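Local coordinates for colicin-m immunity protein (Escherichia coli, PDB 4AEQ), which protects Escherichia coli cells that carry the colicin M plasmid against the toxin, and forms a domain-swapped dimer as the fragment crystallised here, at the interface of chains A and B. Residues are numbered along the deposited sequence; one frame, centred on the assembly and turned at random. Chains: chain A/B, Colicin-m immunity protein.

Contact 1: the interface of chains A and B. Residues chain A 12-13, 15-17, 20; chain B 54, 56, 67.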
loop_
_atom_site.group_PDB
_atom_site.type_symbol
_atom_site.label_atom_id
_atom_site.label_comp_id
_atom_site.label_asym_id
_atom_site.label_seq_id
_atom_site.Cartn_x
_atom_site.Cartn_y
_atom_site.Cartn_z
ATOM N N CYS A 12 5.486 -10.614 -14.353
ATOM C CA CYS A 12 6.348 -9.469 -14.631
ATOM C C CYS A 12 6.942 -9.484 -16.040
ATOM O O CYS A 12 7.105 -8.431 -16.658
ATOM C CB CYS A 12 7.441 -9.345 -13.571
ATOM S SG CYS A 12 6.799 -8.745 -12.002
ATOM N N TYR A 13 7.256 -10.671 -16.553
ATOM C CA TYR A 13 7.858 -10.766 -17.881
ATOM C C TYR A 13 6.865 -10.395 -18.981
ATOM O O TYR A 13 7.249 -10.173 -20.127
ATOM C CB TYR A 13 8.462 -12.154 -18.128
ATOM C CG TYR A 13 7.460 -13.275 -18.309
ATOM C CD1 TYR A 13 6.940 -13.576 -19.563
ATOM C CD2 TYR A 13 7.055 -14.051 -17.229
ATOM C CE1 TYR A 13 6.033 -14.609 -19.733
ATOM C CE2 TYR A 13 6.148 -15.085 -17.390
ATOM C CZ TYR A 13 5.642 -15.359 -18.644
ATOM O OH TYR A 13 4.740 -16.385 -18.806
ATOM N N VAL A 15 4.942 -7.751 -18.465
ATOM C CA VAL A 15 4.731 -6.331 -18.207
ATOM C C VAL A 15 5.869 -5.494 -18.773
ATOM O O VAL A 15 7.013 -5.632 -18.353
ATOM C CB VAL A 15 4.609 -6.045 -16.696
ATOM C CG1 VAL A 15 4.499 -4.547 -16.439
ATOM C CG2 VAL A 15 3.411 -6.777 -16.118
ATOM N N SER A 16 5.553 -4.632 -19.734
ATOM C CA SER A 16 6.550 -3.742 -20.318
ATOM C C SER A 16 6.907 -2.617 -19.354
ATOM O O SER A 16 6.158 -2.330 -18.420
ATOM C CB SER A 16 6.042 -3.154 -21.635
ATOM O OG SER A 16 5.007 -2.214 -21.399
ATOM N N ASP A 17 8.059 -1.991 -19.574
ATOM C CA ASP A 17 8.475 -0.850 -18.762
ATOM C C ASP A 17 7.388 0.223 -18.725
ATOM O O ASP A 17 7.150 0.837 -17.688
ATOM C CB ASP A 17 9.779 -0.249 -19.299
ATOM C CG ASP A 17 11.006 -1.040 -18.880
ATOM O OD1 ASP A 17 10.848 -2.123 -18.273
ATOM O OD2 ASP A 17 12.132 -0.576 -19.162
ATOM N N ALA A 20 4.439 -0.913 -16.535
ATOM C CA ALA A 20 4.875 -0.845 -15.146
ATOM C C ALA A 20 4.873 0.598 -14.650
ATOM O O ALA A 20 4.390 0.884 -13.558
ATOM C CB ALA A 20 6.259 -1.459 -14.993
ATOM N N ILE B 54 14.711 1.574 -15.578
ATOM C CA ILE B 54 14.341 0.349 -14.889
ATOM C C ILE B 54 15.365 -0.747 -15.167
ATOM O O ILE B 54 15.645 -1.062 -16.325
ATOM C CB ILE B 54 12.952 -0.139 -15.338
ATOM C CG1 ILE B 54 11.873 0.869 -14.929
ATOM C CG2 ILE B 54 12.655 -1.517 -14.760
ATOM C CD1 ILE B 54 10.487 0.529 -15.442
ATOM N N ARG B 56 15.920 -4.545 -15.080
ATOM C CA ARG B 56 15.288 -5.846 -14.949
ATOM C C ARG B 56 16.178 -6.895 -15.586
ATOM O O ARG B 56 16.926 -6.597 -16.520
ATOM C CB ARG B 56 13.894 -5.840 -15.579
ATOM C CG ARG B 56 13.852 -5.296 -16.993
ATOM C CD ARG B 56 12.428 -4.930 -17.389
ATOM N NE ARG B 56 11.526 -6.074 -17.306
ATOM C CZ ARG B 56 10.216 -6.010 -17.525
ATOM N NH1 ARG B 56 9.645 -4.855 -17.843
ATOM N NH2 ARG B 56 9.472 -7.102 -17.430
ATOM N N LEU B 67 9.019 -5.901 -10.264
ATOM C CA LEU B 67 9.720 -4.918 -11.074
ATOM C C LEU B 67 10.020 -3.704 -10.218
ATOM O O LEU B 67 9.127 -3.157 -9.577
ATOM C CB LEU B 67 8.874 -4.492 -12.274
ATOM C CG LEU B 67 8.650 -5.522 -13.380
ATOM C CD1 LEU B 67 7.874 -4.885 -14.530
ATOM C CD2 LEU B 67 9.982 -6.074 -13.863
#

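Contact 2: the interface of chains A and B. Residues chain A 38-39, 42, 44, 47, 82; chain B 28, 32.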
loop_
_atom_site.group_PDB
_atom_site.type_symbol
_atom_site.label_atom_id
_atom_site.label_comp_id
_atom_site.label_asym_id
_atom_site.label_seq_id
_atom_site.Cartn_x
_atom_site.Cartn_y
_atom_site.Cartn_z
ATOM N N ASP A 38 -7.541 11.566 3.879
ATOM C CA ASP A 38 -7.916 11.004 5.177
ATOM C C ASP A 38 -7.316 11.779 6.351
ATOM O O ASP A 38 -7.989 11.999 7.364
ATOM C CB ASP A 38 -7.571 9.512 5.263
ATOM C CG ASP A 38 -8.634 8.634 4.622
ATOM O OD1 ASP A 38 -9.588 9.190 4.039
ATOM O OD2 ASP A 38 -8.514 7.391 4.696
ATOM N N VAL A 39 -6.062 12.200 6.221
ATOM C CA VAL A 39 -5.445 12.969 7.300
ATOM C C VAL A 39 -6.156 14.307 7.497
ATOM O O VAL A 39 -6.506 14.670 8.622
ATOM C CB VAL A 39 -3.941 13.209 7.059
ATOM C CG1 VAL A 39 -3.392 14.198 8.081
ATOM C CG2 VAL A 39 -3.180 11.901 7.124
ATOM N N LEU A 42 -9.659 13.603 9.171
ATOM C CA LEU A 42 -9.668 13.197 10.569
ATOM C C LEU A 42 -9.110 14.316 11.434
ATOM O O LEU A 42 -9.462 14.443 12.603
ATOM C CB LEU A 42 -8.859 11.912 10.764
ATOM C CG LEU A 42 -9.417 10.659 10.087
ATOM C CD1 LEU A 42 -8.487 9.478 10.302
ATOM C CD2 LEU A 42 -10.814 10.341 10.605
ATOM N N THR A 44 -5.916 14.610 12.053
ATOM C CA THR A 44 -4.700 14.125 12.688
ATOM C C THR A 44 -4.024 13.043 11.852
ATOM O O THR A 44 -4.683 12.341 11.081
ATOM C CB THR A 44 -5.000 13.558 14.085
ATOM O OG1 THR A 44 -3.786 13.102 14.694
ATOM C CG2 THR A 44 -5.984 12.401 13.985
ATOM N N PRO A 47 -4.887 9.072 14.320
ATOM C CA PRO A 47 -6.244 8.883 14.839
ATOM C C PRO A 47 -6.299 7.738 15.837
ATOM O O PRO A 47 -5.411 6.884 15.840
ATOM C CB PRO A 47 -7.043 8.512 13.587
ATOM C CG PRO A 47 -6.040 7.940 12.652
ATOM C CD PRO A 47 -4.786 8.725 12.893
ATOM N N TYR A 82 -12.924 1.801 7.732
ATOM C CA TYR A 82 -12.024 1.125 6.801
ATOM C C TYR A 82 -12.196 -0.380 6.870
ATOM O O TYR A 82 -12.561 -0.924 7.921
ATOM C CB TYR A 82 -10.567 1.404 7.157
ATOM C CG TYR A 82 -10.129 2.839 7.107
ATOM C CD1 TYR A 82 -10.210 3.646 8.233
ATOM C CD2 TYR A 82 -9.590 3.380 5.948
ATOM C CE1 TYR A 82 -9.785 4.957 8.201
ATOM C CE2 TYR A 82 -9.166 4.694 5.906
ATOM C CZ TYR A 82 -9.266 5.475 7.038
ATOM O OH TYR A 82 -8.845 6.783 7.019
ATOM N N TYR B 28 -1.445 0.923 8.876
ATOM C CA TYR B 28 -2.308 2.077 8.661
ATOM C C TYR B 28 -1.663 3.361 9.170
ATOM O O TYR B 28 -1.587 4.358 8.444
ATOM C CB TYR B 28 -3.662 1.867 9.339
ATOM C CG TYR B 28 -4.557 3.087 9.305
ATOM C CD1 TYR B 28 -5.309 3.391 8.180
ATOM C CD2 TYR B 28 -4.643 3.934 10.402
ATOM C CE1 TYR B 28 -6.129 4.508 8.151
ATOM C CE2 TYR B 28 -5.457 5.049 10.382
ATOM C CZ TYR B 28 -6.198 5.331 9.259
ATOM O OH TYR B 28 -7.007 6.444 9.247
ATOM N N MET B 32 -0.432 6.577 6.910
ATOM C CA MET B 32 -0.952 7.917 7.147
ATOM C C MET B 32 0.211 8.891 7.287
ATOM O O MET B 32 0.284 9.911 6.575
ATOM C CB MET B 32 -1.807 7.945 8.414
ATOM C CG MET B 32 -3.133 7.212 8.273
ATOM S SD MET B 32 -4.438 8.274 7.619
ATOM C CE MET B 32 -4.760 9.298 9.051
#

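Contact 1: the interface of chains A and B
A:Asp17, the first residue of helix 17-42, and the carbonyls of A:Cys12 and A:Val15 close on the guanidinium of B:Arg56 in a domain-swapped dimer interface, which fastens the N-terminal end of one chain's long helix to a loop and strand 66-74 of the other chain. B:Arg56 does most of the polar work. Its CG is tucked close to both backbone N and C (chi1 51°), and a bend at chi3 (-59°) turns the head toward chain A. There the guanidinium meets A:Val15 end-on: NH1 and NH2 both donate to its carbonyl O, NH1 lying in the carbonyl plane at 2.8 Å from O. NH2 also donates to the carbonyl O of A:Cys12 at 2.8 Å, but that bond is bent and the nitrogen sits above the carbonyl plane. On its other flank NH1 forms a salt bridge with the carboxylate of A:Asp17, 3.0 Å from OD1, in a nearly straight bond that meets the oxygen almost along its C-O axis. Carboxylate and guanidinium are turned only 21° apart as the two side chains run antiparallel alongside one another. The carbonyls and the carboxylate together hold the rotation of the head, and the positive charge would probably favour an ionised A:Asp17. B:Leu67, on strand 66-74, backs the arrangement from its own chain: CD2 lies over the centre of the guanidinium face, 3.6 Å above the plane. Its other methyl, CD1, points into chain A, 3.8 Å from CB of A:Ala20 and beside CG1 of A:Val15, while CG packs against the A:Cys12 side chain, whose sulfur is not in a disulfide here. Beyond the salt bridge B:Ile54 faces A:Asp17 head-on, and its terminal methyl CD1 rests 3.8 Å from the carboxylate carbon CG.

Contact 2: the interface of chains A and B
B:Met32 and B:Tyr28, one turn apart on helix 17-42, enter a mainly apolar pocket of chain A, part of the domain-swapped dimer interface. Bends at chi2 (-87°) and chi3 (-73°) curl the methionine so that SD and CE run along A:Val39 while CG stays over the B:Tyr28 ring. From CB the chain passes to CG, which lies 3.7 Å above one face of that ring, toward the rim, and so supports it from its own helix. SD follows, 3.9 Å from CG2 of A:Val39 and near CB of A:Asp38. The terminal methyl CE packs 3.6 Å from CG2 of A:Val39, lies beside CD of A:Pro47, and touches CD1 of A:Leu42 and the carbonyl O of A:Thr44. Next to it, B:Tyr28 turns its edge to the face of A:Tyr82, the planes 64° apart, and B:Tyr28 CE1 lies 3.5 Å from CZ of A:Tyr82. The opposite edge, at CE2, meets CG of A:Pro47 at 3.7 Å, which places the ring between proline and tyrosine. The two phenol oxygens, B:Tyr28 OH and A:Tyr82 OH, are 2.9 Å apart, a weak hydrogen bond. A:Tyr82 OH donates a very short hydrogen bond to OD2 of A:Asp38 in its own chain, from above the carboxylate plane, which may link strand 79-87 to the helix. The site seats the middle of one chain's helix against the far end of the partner's helix and its sheet, likely steadying the swapped dimer.

Contact 1 and contact 2 are about 32 Å apart, measured between the centres of their C-alpha atoms, and both involve helix 17-42. In contact 1 the start of the chain A helix meets chain B; in contact 2 its last turns, with strand 79-87, receive the middle of the chain B helix. Chain A therefore engages its partner near both ends of one long helix. The two-fold symmetry repeats each contact with the chains exchanged, so the crossed helices are held at widely spaced points, consistent with a domain swap in which each helix starts against the partner and ends by its own chain's sheet.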